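Lipocalin AI-4 (Rhodnius prolixus, PDB 5H9N) binds leukotriene C4 in its barrel and, as a salivary lipocalin of a blood-feeding insect, probably sequesters cysteinyl leukotrienes released by the host. Local coordinates at residues 16-21 with 97-102; 35-40 with 119-124; 91-96 with 108-113. The protein carries 1 engineered substitution. All coordinates share one frame; numbering follows the deposited sequence. Where two conformers were deposited one is given.

The three contacts share one curled antiparallel sheet, the lipocalin barrel that encloses leukotriene C4. Contact 3 pairs strands 90-100 and 105-112, which supply F91, S93, M95, L108 and R110 to the pocket. Contact 2, its centre about 10 Å from that of contact 3, links strand 120-127 back to strand 30-36 and adds N122, so that R110 and N122 bind the same ligand carboxylate; a probable hydrogen bond from Y109 OH to D121 OD2 (2.7 Å) also joins the two contacts. Contact 1 continues strand 90-100 beyond contact 3, with centres about 16 Å apart, and packs it against loop 16-21. There the side chain of V97 remains about 7 Å from the ligand.

Contact 1 (16-21 with 97-102); sequences KIMSGF and VVETDY
M18 meets V97-T100 and Y102 through a chain whose CG lies between the backbone N and the carbonyl carbon (chi1 65°), while F21 turns to V97 with CG anti to its backbone N (chi1 175°). These residues belong to the loop before helix 23-26, near the start of the lipocalin fold, and they pack on the end of strand 90-100, where V98 and E99 both face L107 in a classic beta bulge. There M18 N donates to V98 O (2.9 Å), a bond bent to 150° at the hydrogen. Water 1 also donates to V98 O, so this carbonyl serves both the loop and solvent. The flexible, unbranched M18 chain runs over the strand: SD lies 3.8 Å from T100 CG2, and CE ends 3.6 Å from Y102 OH. The flat F21 ring crosses V97 at about a right angle, with CE1 3.6 Å from V97 CG2; the branched valine offers both methyls and CB to this ring. T100 suits its place twice over. Its OG1 accepts from Y102 N (2.9 Å) in an ST turn and is also hydrogen-bonded to Y105 O, and its CG2 sits over one face of the Y102 ring, toward the rim. The phenol oxygen is also hydrogen-bonded to D22 N, and water 2, in the plane of the Y102 ring, lies 2.6 Å from Y102 OH while donating to G20 O.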
loop_
_atom_site.group_PDB
_atom_site.type_symbol
_atom_site.label_atom_id
_atom_site.label_comp_id
_atom_site.label_asym_id
_atom_site.label_seq_id
_atom_site.Cartn_x
_atom_site.Cartn_y
_atom_site.Cartn_z
ATOM N N LYS A 16 -7.533 -0.463 -14.327
ATOM C CA LYS A 16 -7.332 0.742 -13.542
ATOM C C LYS A 16 -5.902 0.915 -13.041
ATOM O O LYS A 16 -5.562 1.959 -12.478
ATOM C CB LYS A 16 -8.308 0.756 -12.365
ATOM C CG LYS A 16 -9.756 0.896 -12.817
ATOM C CD LYS A 16 -10.736 0.586 -11.702
ATOM C CE LYS A 16 -12.169 0.712 -12.195
ATOM N NZ LYS A 16 -13.146 0.221 -11.186
ATOM N N ILE A 17 -5.064 -0.093 -13.250
ATOM C CA ILE A 17 -3.670 -0.061 -12.808
ATOM C C ILE A 17 -2.766 0.467 -13.916
ATOM O O ILE A 17 -2.962 0.160 -15.085
ATOM C CB ILE A 17 -3.198 -1.472 -12.374
ATOM C CG1 ILE A 17 -4.024 -1.956 -11.180
ATOM C CG2 ILE A 17 -1.718 -1.474 -12.019
ATOM C CD1 ILE A 17 -3.733 -3.387 -10.757
ATOM N N MET A 18 -1.777 1.271 -13.544
ATOM C CA MET A 18 -0.816 1.811 -14.497
ATOM C C MET A 18 -0.192 0.732 -15.358
ATOM O O MET A 18 -0.029 -0.414 -14.937
ATOM C CB MET A 18 0.299 2.551 -13.776
ATOM C CG MET A 18 1.155 1.631 -12.916
ATOM S SD MET A 18 2.399 2.462 -11.911
ATOM C CE MET A 18 3.422 3.186 -13.191
ATOM N N SER A 19 0.167 1.111 -16.573
ATOM C CA SER A 19 0.942 0.230 -17.420
ATOM C C SER A 19 2.422 0.452 -17.133
ATOM O O SER A 19 2.827 1.525 -16.660
ATOM C CB SER A 19 0.629 0.480 -18.894
ATOM O OG SER A 19 0.871 1.833 -19.229
ATOM N N GLY A 20 3.217 -0.578 -17.388
ATOM C CA GLY A 20 4.661 -0.468 -17.332
ATOM C C GLY A 20 5.240 -0.267 -15.946
ATOM O O GLY A 20 6.279 0.369 -15.806
ATOM N N PHE A 21 4.587 -0.824 -14.937
ATOM C CA PHE A 21 5.094 -0.748 -13.568
ATOM C C PHE A 21 6.498 -1.332 -13.470
ATOM O O PHE A 21 6.757 -2.438 -13.951
ATOM C CB PHE A 21 4.163 -1.474 -12.600
ATOM C CG PHE A 21 4.686 -1.539 -11.189
ATOM C CD1 PHE A 21 4.802 -0.389 -10.422
ATOM C CD2 PHE A 21 5.046 -2.752 -10.624
ATOM C CE1 PHE A 21 5.276 -0.444 -9.125
ATOM C CE2 PHE A 21 5.524 -2.813 -9.322
ATOM C CZ PHE A 21 5.629 -1.657 -8.568
ATOM N N VAL A 97 0.248 -1.384 -6.989
ATOM C CA VAL A 97 0.571 0.024 -7.203
ATOM C C VAL A 97 -0.298 0.544 -8.346
ATOM O O VAL A 97 -0.136 0.155 -9.501
ATOM C CB VAL A 97 2.058 0.226 -7.522
ATOM C CG1 VAL A 97 2.358 1.706 -7.731
ATOM C CG2 VAL A 97 2.909 -0.326 -6.396
ATOM N N VAL A 98 -1.240 1.418 -8.027
ATOM C CA VAL A 98 -2.162 1.942 -9.015
ATOM C C VAL A 98 -1.483 2.962 -9.922
ATOM O O VAL A 98 -1.641 2.917 -11.137
ATOM C CB VAL A 98 -3.391 2.565 -8.321
ATOM C CG1 VAL A 98 -4.349 3.138 -9.341
ATOM C CG2 VAL A 98 -4.091 1.515 -7.448
ATOM N N GLU A 99 -0.727 3.872 -9.324
ATOM C CA GLU A 99 -0.038 4.921 -10.065
ATOM C C GLU A 99 1.153 5.376 -9.249
ATOM O O GLU A 99 1.013 5.556 -8.038
ATOM C CB GLU A 99 -0.969 6.110 -10.324
ATOM C CG GLU A 99 -1.974 5.952 -11.434
ATOM C CD GLU A 99 -1.440 6.437 -12.762
ATOM O OE1 GLU A 99 -1.805 7.559 -13.170
ATOM O OE2 GLU A 99 -0.651 5.703 -13.388
ATOM N N THR A 100 2.310 5.580 -9.872
ATOM C CA THR A 100 3.468 6.114 -9.147
ATOM C C THR A 100 4.411 6.807 -10.101
ATOM O O THR A 100 4.475 6.435 -11.270
ATOM C CB THR A 100 4.242 5.008 -8.379
ATOM O OG1 THR A 100 5.320 5.596 -7.643
ATOM C CG2 THR A 100 4.808 3.983 -9.328
ATOM N N ASP A 101 5.122 7.830 -9.619
ATOM C CA ASP A 101 6.205 8.417 -10.407
ATOM C C ASP A 101 7.555 8.011 -9.815
ATOM O O ASP A 101 8.594 8.516 -10.230
ATOM C CB ASP A 101 6.061 9.946 -10.504
ATOM C CG ASP A 101 6.406 10.674 -9.212
ATOM O OD1 ASP A 101 6.438 10.041 -8.146
ATOM O OD2 ASP A 101 6.628 11.900 -9.285
ATOM N N TYR A 102 7.518 7.102 -8.837
ATOM C CA TYR A 102 8.695 6.494 -8.182
ATOM C C TYR A 102 9.506 7.441 -7.301
ATOM O O TYR A 102 9.950 7.049 -6.226
ATOM C CB TYR A 102 9.622 5.837 -9.217
ATOM C CG TYR A 102 8.897 4.868 -10.126
ATOM C CD1 TYR A 102 8.569 3.594 -9.689
ATOM C CD2 TYR A 102 8.535 5.235 -11.416
ATOM C CE1 TYR A 102 7.900 2.710 -10.506
ATOM C CE2 TYR A 102 7.864 4.356 -12.241
ATOM C CZ TYR A 102 7.558 3.096 -11.788
ATOM O OH TYR A 102 6.886 2.223 -12.622
HETATM O O HOH W 1 -3.066 4.073 -13.685
HETATM O O HOH W 2 6.881 3.022 -15.052
#

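Contact 2 (35-40 with 119-124); sequences HSRDSE and PKDNFL. With LTX ((5~{S},6~{R},7~{E},9~{E},11~{Z},14~{Z})-6-[(2~{R})-2-[[(4~{S})-4-azanyl-5-oxidanyl-5-oxidanylidene-pentanoyl]amino]-3-( 2-hydroxy-2-oxoethylamino)-3-oxidanylidene-propyl]sulfanyl-5-oxidanyl-icosa-7,9,11,14-tetraenoic acid), chain B.
R37 joins its neighbour D38 to D121 across the contact in a salt-bridge network. Arginine suits the place because its flat guanidinium, with N-H groups in one plane, can hold both acids: NE and NH2 grip D38 side-on, one to each carboxylate oxygen, while NH2 also reaches D121 OD1 (2.9 Å). All three oxygens lie near the guanidinium plane, yet each is met from above its own carboxylate plane. The bend at chi3 (65°) turns NE back toward D38 OD1. D121 OD2 bonds in turn to Y109 OH, and water 3 bridges it to R37 NH1. Among the backbone bonds, R37 N donates to F123 O (2.9 Å), next to the antiparallel non-hydrogen-bonded pair S36-L124; here strand 120-127 meets strand 30-36, closing the lipocalin barrel. Hydrogen bonds of its side-chain amide explain N122. Its OD1 accepts from D38 N (2.9 Å), and ND2 donates to D38 O (3.0 Å) and to the ligand carboxylate oxygen O1 of LTX (2.9 Å). The two bonds to D38 fix the amide's rotation and direct the second N-H at the ligand. S36 OG donates to D38 O (2.7 Å) from the face of that carbonyl opposite N122 ND2.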
loop_
_atom_site.group_PDB
_atom_site.type_symbol
_atom_site.label_atom_id
_atom_site.label_comp_id
_atom_site.label_asym_id
_atom_site.label_seq_id
_atom_site.Cartn_x
_atom_site.Cartn_y
_atom_site.Cartn_z
ATOM N N HIS A 35 -1.404 9.561 3.539
ATOM C CA HIS A 35 -2.850 9.710 3.406
ATOM C C HIS A 35 -3.483 8.369 3.104
ATOM O O HIS A 35 -2.827 7.503 2.515
ATOM C CB HIS A 35 -3.244 10.668 2.275
ATOM C CG HIS A 35 -2.718 12.058 2.421
ATOM N ND1 HIS A 35 -1.386 12.363 2.278
ATOM C CD2 HIS A 35 -3.356 13.231 2.650
ATOM C CE1 HIS A 35 -1.217 13.663 2.444
ATOM N NE2 HIS A 35 -2.395 14.210 2.677
ATOM N N SER A 36 -4.758 8.198 3.421
ATOM C CA SER A 36 -5.470 6.982 3.028
ATOM C C SER A 36 -6.967 7.281 2.952
ATOM O O SER A 36 -7.455 8.251 3.557
ATOM C CB SER A 36 -5.163 5.837 3.997
ATOM O OG SER A 36 -5.547 6.167 5.318
ATOM N N ARG A 37 -7.701 6.477 2.190
ATOM C CA ARG A 37 -9.140 6.662 2.044
ATOM C C ARG A 37 -9.827 6.504 3.392
ATOM O O ARG A 37 -10.632 7.337 3.778
ATOM C CB ARG A 37 -9.711 5.661 1.035
ATOM C CG ARG A 37 -11.208 5.853 0.806
ATOM C CD ARG A 37 -11.838 4.670 0.091
ATOM N NE ARG A 37 -11.776 3.463 0.914
ATOM C CZ ARG A 37 -11.815 2.222 0.444
ATOM N NH1 ARG A 37 -11.917 1.985 -0.864
ATOM N NH2 ARG A 37 -11.741 1.205 1.288
ATOM N N ASP A 38 -9.509 5.411 4.080
ATOM C CA ASP A 38 -10.052 5.094 5.398
ATOM C C ASP A 38 -8.915 5.240 6.386
ATOM O O ASP A 38 -7.785 4.855 6.084
ATOM C CB ASP A 38 -10.600 3.664 5.455
ATOM C CG ASP A 38 -11.614 3.363 4.368
ATOM O OD1 ASP A 38 -12.202 4.306 3.811
ATOM O OD2 ASP A 38 -11.834 2.162 4.093
ATOM N N SER A 39 -9.191 5.772 7.570
ATOM C CA SER A 39 -8.155 5.924 8.580
ATOM C C SER A 39 -8.707 5.666 9.972
ATOM O O SER A 39 -9.911 5.690 10.192
ATOM C CB SER A 39 -7.535 7.316 8.507
ATOM O OG SER A 39 -8.513 8.316 8.672
ATOM N N GLU A 40 -7.807 5.402 10.902
ATOM C CA GLU A 40 -8.181 5.223 12.291
ATOM C C GLU A 40 -7.605 6.362 13.106
ATOM O O GLU A 40 -6.848 7.188 12.594
ATOM C CB GLU A 40 -7.682 3.875 12.808
ATOM C CG GLU A 40 -8.321 2.673 12.130
ATOM C CD GLU A 40 -7.639 2.303 10.829
ATOM O OE1 GLU A 40 -6.691 3.015 10.431
ATOM O OE2 GLU A 40 -8.053 1.305 10.202
ATOM N N PRO A 119 -12.689 -9.321 3.578
ATOM C CA PRO A 119 -11.437 -8.568 3.632
ATOM C C PRO A 119 -11.690 -7.087 3.847
ATOM O O PRO A 119 -12.747 -6.576 3.483
ATOM C CB PRO A 119 -10.805 -8.822 2.259
ATOM C CG PRO A 119 -11.945 -9.174 1.371
ATOM C CD PRO A 119 -12.965 -9.866 2.235
ATOM N N LYS A 120 -10.725 -6.421 4.466
ATOM C CA LYS A 120 -10.702 -4.971 4.553
ATOM C C LYS A 120 -9.806 -4.450 3.458
ATOM O O LYS A 120 -8.772 -5.058 3.155
ATOM C CB LYS A 120 -10.161 -4.495 5.900
ATOM C CG LYS A 120 -11.020 -4.787 7.101
ATOM C CD LYS A 120 -10.395 -4.128 8.318
ATOM C CE LYS A 120 -11.217 -4.357 9.561
ATOM N NZ LYS A 120 -10.622 -3.652 10.726
ATOM N N ASP A 121 -10.162 -3.322 2.861
ATOM C CA ASP A 121 -9.282 -2.751 1.850
ATOM C C ASP A 121 -9.136 -1.249 2.058
ATOM O O ASP A 121 -9.743 -0.666 2.969
ATOM C CB ASP A 121 -9.747 -3.103 0.421
ATOM C CG ASP A 121 -11.056 -2.474 0.024
ATOM O OD1 ASP A 121 -11.630 -1.674 0.791
ATOM O OD2 ASP A 121 -11.500 -2.772 -1.107
ATOM N N ASN A 122 -8.310 -0.626 1.234
ATOM C CA ASN A 122 -7.997 0.780 1.398
ATOM C C ASN A 122 -7.267 1.259 0.167
ATOM O O ASN A 122 -6.656 0.452 -0.560
ATOM C CB ASN A 122 -7.141 1.003 2.646
ATOM C CG ASN A 122 -7.430 2.327 3.325
ATOM O OD1 ASN A 122 -8.071 3.222 2.760
ATOM N ND2 ASN A 122 -6.959 2.458 4.557
ATOM N N PHE A 123 -7.328 2.563 -0.073
ATOM C CA PHE A 123 -6.385 3.210 -0.987
ATOM C C PHE A 123 -5.445 4.057 -0.158
ATOM O O PHE A 123 -5.868 4.755 0.761
ATOM C CB PHE A 123 -7.095 4.051 -2.039
ATOM C CG PHE A 123 -7.787 3.236 -3.095
ATOM C CD1 PHE A 123 -9.092 2.800 -2.906
ATOM C CD2 PHE A 123 -7.138 2.904 -4.287
ATOM C CE1 PHE A 123 -9.744 2.057 -3.882
ATOM C CE2 PHE A 123 -7.777 2.160 -5.255
ATOM C CZ PHE A 123 -9.088 1.737 -5.058
ATOM N N LEU A 124 -4.159 3.948 -0.486
ATOM C CA LEU A 124 -3.056 4.493 0.292
ATOM C C LEU A 124 -2.234 5.422 -0.562
ATOM O O LEU A 124 -1.896 5.074 -1.690
ATOM C CB LEU A 124 -2.163 3.360 0.794
ATOM C CG LEU A 124 -2.830 2.186 1.513
ATOM C CD1 LEU A 124 -1.797 1.124 1.854
ATOM C CD2 LEU A 124 -3.535 2.638 2.761
HETATM O O2 LTX B . -5.361 -1.694 4.257
HETATM C C1 LTX B . -5.850 -0.948 5.138
HETATM O O1 LTX B . -5.344 0.159 5.444
HETATM C C2 LTX B . -7.108 -1.397 5.844
HETATM C C3 LTX B . -6.766 -1.827 7.266
HETATM C C4 LTX B . -5.524 -2.716 7.275
HETATM C C5 LTX B . -5.333 -3.366 8.639
HETATM O O3 LTX B . -4.921 -2.390 9.607
HETATM C C6 LTX B . -4.311 -4.497 8.591
HETATM C C7 LTX B . -2.926 -3.977 8.228
HETATM C C8 LTX B . -2.300 -4.319 7.088
HETATM C C9 LTX B . -0.953 -3.804 6.799
HETATM C C10 LTX B . -0.168 -4.265 5.815
HETATM C C11 LTX B . 1.170 -3.698 5.613
HETATM C C12 LTX B . 2.052 -4.030 4.662
HETATM C C13 LTX B . 1.832 -5.081 3.588
HETATM C C14 LTX B . 0.988 -4.548 2.447
HETATM C C15 LTX B . 1.446 -3.728 1.508
HETATM C C16 LTX B . 2.879 -3.251 1.479
HETATM C C17 LTX B . 2.939 -1.818 0.957
HETATM C C18 LTX B . 4.390 -1.414 0.727
HETATM C C19 LTX B . 4.538 0.082 0.498
HETATM C C20 LTX B . 5.986 0.447 0.236
HETATM O O32 LTX B . 0.749 -2.823 12.284
HETATM C C21 LTX B . -0.142 -3.535 11.783
HETATM O O31 LTX B . -0.926 -3.134 10.898
HETATM C CA3 LTX B . -0.278 -4.950 12.279
HETATM N N3 LTX B . -1.332 -5.640 11.552
HETATM C C22 LTX B . -1.871 -6.787 11.952
HETATM O O33 LTX B . -1.507 -7.334 12.978
HETATM C CA2 LTX B . -2.949 -7.427 11.122
HETATM C CB2 LTX B . -3.270 -6.635 9.855
HETATM S SG2 LTX B . -4.334 -5.271 10.189
HETATM N N2 LTX B . -4.131 -7.663 11.924
HETATM C CD1 LTX B . -4.735 -8.843 11.940
HETATM O OE1 LTX B . -4.599 -9.676 11.055
HETATM C CG1 LTX B . -5.622 -9.074 13.141
HETATM C CB1 LTX B . -6.525 -10.281 12.941
HETATM C CA1 LTX B . -7.719 -10.192 13.888
HETATM N N1 LTX B . -8.333 -8.853 13.779
HETATM C C23 LTX B . -7.290 -10.421 15.306
HETATM O O11 LTX B . -7.551 -9.540 16.156
HETATM O O12 LTX B . -6.697 -11.485 15.583
HETATM O O HOH W 3 -12.639 -0.542 -2.116
HETATM O O HOH W 4 -10.510 0.184 5.433
#

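Contact 3 (91-96 with 108-113); sequences FTSYMA and LYRCGL. With LTX ((5~{S},6~{R},7~{E},9~{E},11~{Z},14~{Z})-6-[(2~{R})-2-[[(4~{S})-4-azanyl-5-oxidanyl-5-oxidanylidene-pentanoyl]amino]-3-( 2-hydroxy-2-oxoethylamino)-3-oxidanylidene-propyl]sulfanyl-5-oxidanyl-icosa-7,9,11,14-tetraenoic acid), chain B.
S93 and M95 lie beside R110 and L108 on the face of a beta hairpin that lines the ligand pocket of the lipocalin barrel. The first segment starts with F91, whose ring lies under the cysteinyl part of LTX: CB2 stands 3.6 Å above the ring centre, a broad apolar surface for that link. T92 turns its carbonyl to two waters, 5 and 6, which connect it to L113 N and L113 O; G112 has no side chain to press on T92 O. The small S93 permits a close fit, with OG 3.4 Å from R110 CG and 3.3 Å from LTX C14. CG of R110 is anti to the backbone N (chi1 -176°), the chain bends at chi3 (66°) to place NE, and the guanidinium binds the ligand carboxylate in two bonds, NE to O2 (2.8 Å) and NH2 to O1 (2.9 Å). LTX C9 lies over one guanidinium face, while NH1 bonds to Y48 OH. Y94 pairs with C111 through two backbone bonds, and the edge of its ring faces C111 O. M95 suits the fatty chain: its bendable thioether puts SD 3.6 Å from LTX C17 and CE 3.6 Å from L108 CD2. A96 ends the segment in a second hydrogen-bonded pair, with Y109, whose OH, besides its bond to D121, is hydrogen-bonded to N11 N. Strand 78-85 flanks segment 91-96, strand 120-127 flanks segment 108-113, and the disulfide from C111 to C10 ties the N-terminal stretch to the face bearing Y94 and Y109.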
loop_
_atom_site.group_PDB
_atom_site.type_symbol
_atom_site.label_atom_id
_atom_site.label_comp_id
_atom_site.label_asym_id
_atom_site.label_seq_id
_atom_site.Cartn_x
_atom_site.Cartn_y
_atom_site.Cartn_z
ATOM N N PHE A 91 0.187 -12.088 9.519
ATOM C CA PHE A 91 -0.929 -11.870 8.620
ATOM C C PHE A 91 -0.443 -11.815 7.180
ATOM O O PHE A 91 0.753 -11.694 6.920
ATOM C CB PHE A 91 -1.686 -10.587 8.997
ATOM C CG PHE A 91 -0.863 -9.324 8.889
ATOM C CD1 PHE A 91 -0.073 -8.898 9.945
ATOM C CD2 PHE A 91 -0.910 -8.548 7.744
ATOM C CE1 PHE A 91 0.665 -7.732 9.851
ATOM C CE2 PHE A 91 -0.173 -7.388 7.641
ATOM C CZ PHE A 91 0.618 -6.976 8.700
ATOM N N THR A 92 -1.387 -11.910 6.252
ATOM C CA THR A 92 -1.094 -11.814 4.827
ATOM C C THR A 92 -1.862 -10.633 4.272
ATOM O O THR A 92 -3.056 -10.491 4.531
ATOM C CB THR A 92 -1.489 -13.086 4.079
ATOM O OG1 THR A 92 -0.894 -14.217 4.719
ATOM C CG2 THR A 92 -1.041 -13.031 2.616
ATOM N N SER A 93 -1.168 -9.767 3.544
ATOM C CA SER A 93 -1.759 -8.566 2.964
ATOM C C SER A 93 -1.446 -8.483 1.473
ATOM O O SER A 93 -0.352 -8.857 1.054
ATOM C CB SER A 93 -1.227 -7.334 3.682
ATOM O OG SER A 93 -1.773 -6.142 3.151
ATOM N N TYR A 94 -2.394 -8.002 0.679
ATOM C CA TYR A 94 -2.235 -7.905 -0.776
ATOM C C TYR A 94 -2.228 -6.454 -1.204
ATOM O O TYR A 94 -2.930 -5.626 -0.621
ATOM C CB TYR A 94 -3.361 -8.661 -1.497
ATOM C CG TYR A 94 -3.383 -10.126 -1.145
ATOM C CD1 TYR A 94 -3.941 -10.566 0.058
ATOM C CD2 TYR A 94 -2.806 -11.069 -1.982
ATOM C CE1 TYR A 94 -3.928 -11.906 0.405
ATOM C CE2 TYR A 94 -2.802 -12.405 -1.647
ATOM C CZ TYR A 94 -3.365 -12.813 -0.452
ATOM O OH TYR A 94 -3.360 -14.144 -0.117
ATOM N N MET A 95 -1.464 -6.138 -2.238
ATOM C CA MET A 95 -1.406 -4.772 -2.710
ATOM C C MET A 95 -1.091 -4.680 -4.189
ATOM O O MET A 95 -0.487 -5.584 -4.770
ATOM C CB MET A 95 -0.368 -3.996 -1.905
ATOM C CG MET A 95 1.002 -4.628 -1.996
ATOM S SD MET A 95 2.278 -3.422 -2.201
ATOM C CE MET A 95 1.595 -2.957 -3.741
ATOM N N ALA A 96 -1.478 -3.560 -4.789
ATOM C CA ALA A 96 -1.083 -3.236 -6.153
ATOM C C ALA A 96 -0.758 -1.756 -6.207
ATOM O O ALA A 96 -1.420 -0.952 -5.540
ATOM C CB ALA A 96 -2.190 -3.575 -7.133
ATOM N N LEU A 108 -1.482 3.344 -3.862
ATOM C CA LEU A 108 -1.622 1.899 -3.762
ATOM C C LEU A 108 -3.016 1.497 -3.352
ATOM O O LEU A 108 -3.729 2.243 -2.666
ATOM C CB LEU A 108 -0.620 1.317 -2.750
ATOM C CG LEU A 108 0.783 0.965 -3.242
ATOM C CD1 LEU A 108 1.503 2.208 -3.758
ATOM C CD2 LEU A 108 1.589 0.296 -2.134
ATOM N N TYR A 109 -3.386 0.290 -3.737
ATOM C CA TYR A 109 -4.575 -0.381 -3.231
ATOM C C TYR A 109 -4.099 -1.516 -2.349
ATOM O O TYR A 109 -3.169 -2.234 -2.735
ATOM C CB TYR A 109 -5.426 -0.906 -4.382
ATOM C CG TYR A 109 -6.603 -1.744 -3.940
ATOM C CD1 TYR A 109 -7.718 -1.151 -3.357
ATOM C CD2 TYR A 109 -6.604 -3.126 -4.096
ATOM C CE1 TYR A 109 -8.795 -1.905 -2.952
ATOM C CE2 TYR A 109 -7.675 -3.888 -3.696
ATOM C CZ TYR A 109 -8.764 -3.281 -3.114
ATOM O OH TYR A 109 -9.827 -4.078 -2.732
ATOM N N ARG A 110 -4.679 -1.657 -1.162
ATOM C CA ARG A 110 -4.322 -2.732 -0.257
ATOM C C ARG A 110 -5.576 -3.463 0.192
ATOM O O ARG A 110 -6.616 -2.843 0.401
ATOM C CB ARG A 110 -3.558 -2.187 0.956
ATOM C CG ARG A 110 -3.056 -3.265 1.921
ATOM C CD ARG A 110 -2.019 -2.730 2.904
ATOM N NE ARG A 110 -2.591 -1.744 3.808
ATOM C CZ ARG A 110 -1.872 -0.950 4.598
ATOM N NH1 ARG A 110 -0.544 -1.031 4.580
ATOM N NH2 ARG A 110 -2.478 -0.061 5.370
ATOM N N CYS A 111 -5.483 -4.777 0.355
ATOM C CA CYS A 111 -6.629 -5.584 0.747
ATOM C C CYS A 111 -6.156 -6.848 1.451
ATOM O O CYS A 111 -5.144 -7.426 1.071
ATOM C CB CYS A 111 -7.470 -5.925 -0.485
ATOM S SG CYS A 111 -9.037 -6.710 -0.148
ATOM N N GLY A 112 -6.885 -7.297 2.456
ATOM C CA GLY A 112 -6.538 -8.531 3.124
ATOM C C GLY A 112 -7.520 -8.873 4.217
ATOM O O GLY A 112 -8.328 -8.036 4.646
ATOM N N LEU A 113 -7.456 -10.116 4.668
ATOM C CA LEU A 113 -8.248 -10.554 5.804
ATOM C C LEU A 113 -7.606 -10.030 7.086
ATOM O O LEU A 113 -6.391 -10.127 7.265
ATOM C CB LEU A 113 -8.355 -12.076 5.834
ATOM C CG LEU A 113 -8.967 -12.738 4.601
ATOM C CD1 LEU A 113 -9.115 -14.234 4.837
ATOM C CD2 LEU A 113 -10.308 -12.117 4.245
HETATM O O2 LTX B . -5.361 -1.694 4.257
HETATM C C1 LTX B . -5.850 -0.948 5.138
HETATM O O1 LTX B . -5.344 0.159 5.444
HETATM C C2 LTX B . -7.108 -1.397 5.844
HETATM C C3 LTX B . -6.766 -1.827 7.266
HETATM C C4 LTX B . -5.524 -2.716 7.275
HETATM C C5 LTX B . -5.333 -3.366 8.639
HETATM O O3 LTX B . -4.921 -2.390 9.607
HETATM C C6 LTX B . -4.311 -4.497 8.591
HETATM C C7 LTX B . -2.926 -3.977 8.228
HETATM C C8 LTX B . -2.300 -4.319 7.088
HETATM C C9 LTX B . -0.953 -3.804 6.799
HETATM C C10 LTX B . -0.168 -4.265 5.815
HETATM C C11 LTX B . 1.170 -3.698 5.613
HETATM C C12 LTX B . 2.052 -4.030 4.662
HETATM C C13 LTX B . 1.832 -5.081 3.588
HETATM C C14 LTX B . 0.988 -4.548 2.447
HETATM C C15 LTX B . 1.446 -3.728 1.508
HETATM C C16 LTX B . 2.879 -3.251 1.479
HETATM C C17 LTX B . 2.939 -1.818 0.957
HETATM C C18 LTX B . 4.390 -1.414 0.727
HETATM C C19 LTX B . 4.538 0.082 0.498
HETATM C C20 LTX B . 5.986 0.447 0.236
HETATM O O32 LTX B . 0.749 -2.823 12.284
HETATM C C21 LTX B . -0.142 -3.535 11.783
HETATM O O31 LTX B . -0.926 -3.134 10.898
HETATM C CA3 LTX B . -0.278 -4.950 12.279
HETATM N N3 LTX B . -1.332 -5.640 11.552
HETATM C C22 LTX B . -1.871 -6.787 11.952
HETATM O O33 LTX B . -1.507 -7.334 12.978
HETATM C CA2 LTX B . -2.949 -7.427 11.122
HETATM C CB2 LTX B . -3.270 -6.635 9.855
HETATM S SG2 LTX B . -4.334 -5.271 10.189
HETATM N N2 LTX B . -4.131 -7.663 11.924
HETATM C CD1 LTX B . -4.735 -8.843 11.940
HETATM O OE1 LTX B . -4.599 -9.676 11.055
HETATM C CG1 LTX B . -5.622 -9.074 13.141
HETATM C CB1 LTX B . -6.525 -10.281 12.941
HETATM C CA1 LTX B . -7.719 -10.192 13.888
HETATM N N1 LTX B . -8.333 -8.853 13.779
HETATM C C23 LTX B . -7.290 -10.421 15.306
HETATM O O11 LTX B . -7.551 -9.540 16.156
HETATM O O12 LTX B . -6.697 -11.485 15.583
HETATM O O HOH W 5 -5.393 -11.655 3.524
HETATM O O HOH W 6 -4.271 -8.474 6.042
HETATM O O HOH W 7 -4.280 -12.356 7.152
#